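Local structure of ferric-chelate reductase (NAD(P)H) (Archaeoglobus fulgidus, 1I0R) at the flavin mononucleotide site. The protein reduces chelated ferric iron to the ferrous state with NADH or NADPH as electron donor, working as a flavin-dependent homodimer. Residues are numbered along the deposited sequence; one frame, centred on the assembly and turned at random.

The flavin mononucleotide site. Residues 13, 26-31, 45-47, 50-52, 79-84, 89, 126, 147, 150. With FMN (flavin mononucleotide), chain B.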
# COMPACT_ATOMS: atom_id res chain seq x y z
N LEU A 13 5.37 5.44 -4.87
CA LEU A 13 5.64 5.12 -6.28
C LEU A 13 7.05 4.53 -6.28
O LEU A 13 7.98 5.08 -5.68
CB LEU A 13 5.52 6.34 -7.22
CG LEU A 13 5.30 5.87 -8.66
CD1 LEU A 13 3.94 5.19 -8.78
CD2 LEU A 13 5.36 7.08 -9.61
N GLY A 26 12.27 -4.29 -15.29
CA GLY A 26 11.88 -3.35 -14.26
C GLY A 26 10.57 -2.71 -14.69
O GLY A 26 10.27 -2.57 -15.88
N GLN A 27 9.79 -2.30 -13.70
CA GLN A 27 8.50 -1.67 -14.00
C GLN A 27 8.15 -0.70 -12.90
O GLN A 27 8.62 -0.80 -11.78
CB GLN A 27 7.39 -2.71 -14.08
CG GLN A 27 7.15 -3.47 -12.76
CD GLN A 27 5.79 -4.11 -12.71
OE1 GLN A 27 4.78 -3.44 -12.34
NE2 GLN A 27 5.71 -5.37 -13.08
N ILE A 28 7.31 0.28 -13.21
CA ILE A 28 6.81 1.15 -12.14
C ILE A 28 5.69 0.36 -11.42
O ILE A 28 4.96 -0.44 -12.01
CB ILE A 28 6.17 2.43 -12.74
CG1 ILE A 28 7.27 3.29 -13.40
CG2 ILE A 28 5.41 3.23 -11.62
CD1 ILE A 28 8.19 3.94 -12.44
N ALA A 29 5.59 0.55 -10.11
CA ALA A 29 4.49 -0.03 -9.33
C ALA A 29 4.13 0.91 -8.20
O ALA A 29 5.02 1.58 -7.63
CB ALA A 29 4.91 -1.43 -8.69
N ASN A 30 2.83 1.00 -7.90
CA ASN A 30 2.45 1.74 -6.70
C ASN A 30 2.04 0.73 -5.61
O ASN A 30 2.01 1.07 -4.44
CB ASN A 30 1.31 2.78 -6.97
CG ASN A 30 0.01 2.16 -7.47
OD1 ASN A 30 -0.00 1.21 -8.23
ND2 ASN A 30 -1.12 2.75 -7.05
N THR A 31 1.79 -0.51 -5.99
CA THR A 31 1.31 -1.50 -5.02
C THR A 31 2.44 -2.27 -4.37
O THR A 31 2.73 -3.39 -4.76
CB THR A 31 0.35 -2.47 -5.74
OG1 THR A 31 -0.56 -1.73 -6.58
CG2 THR A 31 -0.44 -3.24 -4.75
N CYS A 45 2.56 -6.29 -5.94
CA CYS A 45 1.48 -6.91 -6.72
C CYS A 45 1.68 -6.58 -8.19
O CYS A 45 1.50 -5.42 -8.59
CB CYS A 45 0.12 -6.40 -6.20
SG CYS A 45 -1.23 -7.43 -6.80
N LEU A 46 2.07 -7.59 -8.97
CA LEU A 46 2.43 -7.40 -10.38
C LEU A 46 1.48 -8.09 -11.34
O LEU A 46 1.10 -9.24 -11.13
CB LEU A 46 3.84 -7.95 -10.62
CG LEU A 46 4.92 -7.48 -9.64
CD1 LEU A 46 6.27 -8.02 -10.13
CD2 LEU A 46 4.96 -5.92 -9.57
N ASN A 47 1.12 -7.39 -12.42
CA ASN A 47 0.20 -7.92 -13.41
C ASN A 47 0.88 -9.11 -14.15
O ASN A 47 2.05 -9.01 -14.54
CB ASN A 47 -0.19 -6.80 -14.40
CG ASN A 47 -1.29 -7.22 -15.36
OD1 ASN A 47 -1.14 -8.18 -16.11
ND2 ASN A 47 -2.44 -6.52 -15.32
N ASN A 50 3.06 -8.66 -17.31
CA ASN A 50 4.31 -7.92 -17.27
C ASN A 50 5.55 -8.75 -17.36
O ASN A 50 5.64 -9.82 -16.75
CB ASN A 50 4.43 -7.12 -15.96
CG ASN A 50 3.36 -6.04 -15.80
OD1 ASN A 50 3.31 -5.39 -14.75
ND2 ASN A 50 2.53 -5.85 -16.82
N ASP A 51 6.54 -8.26 -18.10
CA ASP A 51 7.83 -8.96 -18.17
C ASP A 51 8.43 -9.07 -16.76
O ASP A 51 9.03 -10.10 -16.42
CB ASP A 51 8.81 -8.24 -19.11
CG ASP A 51 8.47 -8.47 -20.58
OD1 ASP A 51 8.87 -7.61 -21.41
OD2 ASP A 51 7.78 -9.48 -20.92
N THR A 52 8.29 -8.05 -15.91
CA THR A 52 8.88 -8.09 -14.57
C THR A 52 8.19 -9.17 -13.72
O THR A 52 8.88 -9.85 -12.92
CB THR A 52 8.82 -6.71 -13.86
OG1 THR A 52 9.44 -5.71 -14.71
CG2 THR A 52 9.59 -6.76 -12.52
N PHE A 79 10.12 3.36 -17.39
CA PHE A 79 9.79 2.09 -16.73
C PHE A 79 8.35 1.67 -16.70
O PHE A 79 8.04 0.49 -16.57
CB PHE A 79 10.30 2.09 -15.26
CG PHE A 79 11.80 1.94 -15.13
CD1 PHE A 79 12.61 3.06 -15.02
CD2 PHE A 79 12.40 0.68 -15.18
CE1 PHE A 79 14.00 2.95 -14.96
CE2 PHE A 79 13.81 0.55 -15.12
CZ PHE A 79 14.61 1.68 -15.01
N GLY A 80 7.45 2.64 -16.85
CA GLY A 80 6.03 2.34 -16.72
C GLY A 80 5.12 2.29 -17.93
O GLY A 80 3.93 1.95 -17.81
N PHE A 81 5.67 2.58 -19.11
CA PHE A 81 4.86 2.60 -20.32
C PHE A 81 5.42 1.82 -21.49
O PHE A 81 5.12 2.12 -22.66
CB PHE A 81 4.58 4.06 -20.74
CG PHE A 81 3.65 4.79 -19.79
CD1 PHE A 81 4.15 5.74 -18.92
CD2 PHE A 81 2.31 4.44 -19.70
CE1 PHE A 81 3.32 6.34 -17.95
CE2 PHE A 81 1.48 5.04 -18.73
CZ PHE A 81 2.00 5.99 -17.86
N ARG A 82 6.23 0.80 -21.19
CA ARG A 82 6.78 -0.05 -22.24
C ARG A 82 7.25 -1.36 -21.59
O ARG A 82 7.33 -1.45 -20.36
CB ARG A 82 7.96 0.64 -22.96
CG ARG A 82 9.16 0.90 -22.07
CD ARG A 82 9.98 2.11 -22.54
NE ARG A 82 9.26 3.35 -22.24
CZ ARG A 82 9.36 4.48 -22.95
NH1 ARG A 82 10.15 4.52 -24.02
NH2 ARG A 82 8.65 5.56 -22.59
N LYS A 83 7.54 -2.37 -22.41
CA LYS A 83 7.96 -3.68 -21.86
C LYS A 83 9.47 -3.85 -21.83
O LYS A 83 10.18 -3.46 -22.80
CB LYS A 83 7.36 -4.82 -22.67
CG LYS A 83 5.86 -4.86 -22.68
CD LYS A 83 5.36 -6.05 -23.47
CE LYS A 83 3.85 -6.23 -23.29
NZ LYS A 83 3.54 -6.89 -21.98
N SER A 84 9.96 -4.44 -20.75
CA SER A 84 11.40 -4.67 -20.54
C SER A 84 12.05 -5.50 -21.65
O SER A 84 13.22 -5.28 -21.98
CB SER A 84 11.66 -5.40 -19.21
OG SER A 84 11.29 -4.62 -18.09
N LYS A 89 15.38 -0.76 -20.91
CA LYS A 89 15.09 0.18 -19.83
C LYS A 89 16.26 0.59 -18.97
O LYS A 89 16.30 1.71 -18.44
CB LYS A 89 14.00 -0.40 -18.91
CG LYS A 89 12.63 -0.54 -19.56
CD LYS A 89 11.62 -1.12 -18.59
CE LYS A 89 10.24 -1.07 -19.19
NZ LYS A 89 9.23 -1.71 -18.25
N HIS A 126 -3.29 -10.66 -11.45
CA HIS A 126 -1.99 -10.31 -10.86
C HIS A 126 -1.55 -11.40 -9.89
O HIS A 126 -2.38 -12.20 -9.43
CB HIS A 126 -2.11 -9.05 -9.98
CG HIS A 126 -2.37 -7.77 -10.73
ND1 HIS A 126 -3.49 -7.58 -11.52
CD2 HIS A 126 -1.68 -6.61 -10.76
CE1 HIS A 126 -3.47 -6.35 -12.00
NE2 HIS A 126 -2.38 -5.74 -11.56
N TYR A 147 1.90 8.42 -4.84
CA TYR A 147 1.07 8.20 -6.02
C TYR A 147 0.16 9.43 -6.22
O TYR A 147 -0.08 9.86 -7.35
CB TYR A 147 0.26 6.90 -5.83
CG TYR A 147 -0.58 6.51 -7.01
CD1 TYR A 147 -0.00 6.24 -8.26
CD2 TYR A 147 -1.97 6.39 -6.89
CE1 TYR A 147 -0.79 5.85 -9.34
CE2 TYR A 147 -2.76 6.00 -7.98
CZ TYR A 147 -2.17 5.75 -9.19
OH TYR A 147 -2.95 5.42 -10.26
N TYR A 150 2.11 12.05 -7.94
CA TYR A 150 2.22 11.76 -9.36
C TYR A 150 0.96 12.17 -10.10
O TYR A 150 1.04 12.67 -11.23
CB TYR A 150 2.52 10.26 -9.53
CG TYR A 150 2.28 9.73 -10.90
CD1 TYR A 150 3.21 9.94 -11.92
CD2 TYR A 150 1.12 9.03 -11.19
CE1 TYR A 150 2.98 9.44 -13.20
CE2 TYR A 150 0.87 8.53 -12.46
CZ TYR A 150 1.82 8.74 -13.46
OH TYR A 150 1.56 8.25 -14.73
N1 FMN B . 1.81 -2.52 -12.79
C2 FMN B . 1.66 -3.48 -11.86
O2 FMN B . 1.71 -4.68 -12.12
N3 FMN B . 1.45 -3.07 -10.52
C4 FMN B . 1.37 -1.77 -10.08
O4 FMN B . 1.21 -1.52 -8.88
C4A FMN B . 1.51 -0.76 -11.09
N5 FMN B . 1.45 0.55 -10.77
C5A FMN B . 1.72 1.46 -11.77
C6 FMN B . 1.72 2.87 -11.47
C7 FMN B . 2.04 3.83 -12.37
C7M FMN B . 2.04 5.33 -12.00
C8 FMN B . 2.43 3.45 -13.72
C8M FMN B . 2.85 4.47 -14.74
C9 FMN B . 2.40 2.09 -14.06
C9A FMN B . 2.04 1.09 -13.13
N10 FMN B . 1.98 -0.29 -13.42
C10 FMN B . 1.76 -1.24 -12.45
C1' FMN B . 2.23 -0.76 -14.80
C2' FMN B . 3.65 -1.20 -15.17
O2' FMN B . 4.62 -0.26 -14.74
C3' FMN B . 3.69 -1.28 -16.71
O3' FMN B . 2.66 -2.18 -17.21
C4' FMN B . 5.05 -1.65 -17.25
O4' FMN B . 5.07 -1.36 -18.66
C5' FMN B . 5.39 -3.10 -17.07
O5' FMN B . 6.69 -3.32 -17.59
P FMN B . 7.27 -4.82 -17.81
O1P FMN B . 6.37 -5.51 -18.77
O2P FMN B . 7.30 -5.49 -16.45
O3P FMN B . 8.67 -4.56 -18.39
O HOH W 1 4.02 -5.25 -19.71
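FMN, the cofactor of this reductase, is held mostly by main chain around its flavin and by backbone N-H groups and side chains together around its phosphate. At the pyrimidine edge N3 donates nearly straight to the carbonyl O of Cys45 (3.0 Å, 169° at H), and O2 takes the N-H of Asn47. Carbonyl O4 is gripped by three donors, the backbone N of Asn30 and of Thr31 and the hydroxyl OG1 of Thr31, the last at 2.9 Å. Asn30, with CG in the crowded position between its backbone N and carbonyl carbon (chi1 61°), brings OD1 to 3.0 Å from the redox nitrogen N5; as modelled both are acceptors, and a hydrogen bond would need a proton on N5, as in reduced flavin. Under the benzenoid ring lies Ile28, its CG2 branch 3.6 Å from the ring centroid. Methyl C7M sits over the face of Tyr150 and meets Tyr147 at its ring edge; Asn30 ND2 caps the centre of one Tyr147 face. Ribityl O2' donates to a lone pair of Ile28 O. On the phosphate, O2P takes Thr52 OG1, while O3P collects Ser84 N, Ser84 OG (2.6 Å) and the salt bridge from Lys89 NZ (2.9 Å). Lys89 NZ, on an extended chain, also donates to Gly26 O (2.7 Å), nearly along the C=O axis, and to Phe79 O and Arg82 O; the last also receives ribityl O4'. A methionine in place of Lys89 has no ammonium for O3P or these carbonyls, and would probably weaken phosphate binding and loosen the segments around it. Gly26 N, bonding to Ser84 OG, steadies that hydroxyl. Lys83 NZ reaches O1P through a water. In the fold, barrel strands 23-29 and 41-47 line the flavin, and the first turn of helix 51-59 gives Asp51 N to O1P and Thr52 N to O2P, where its dipole would help to offset the phosphate charge.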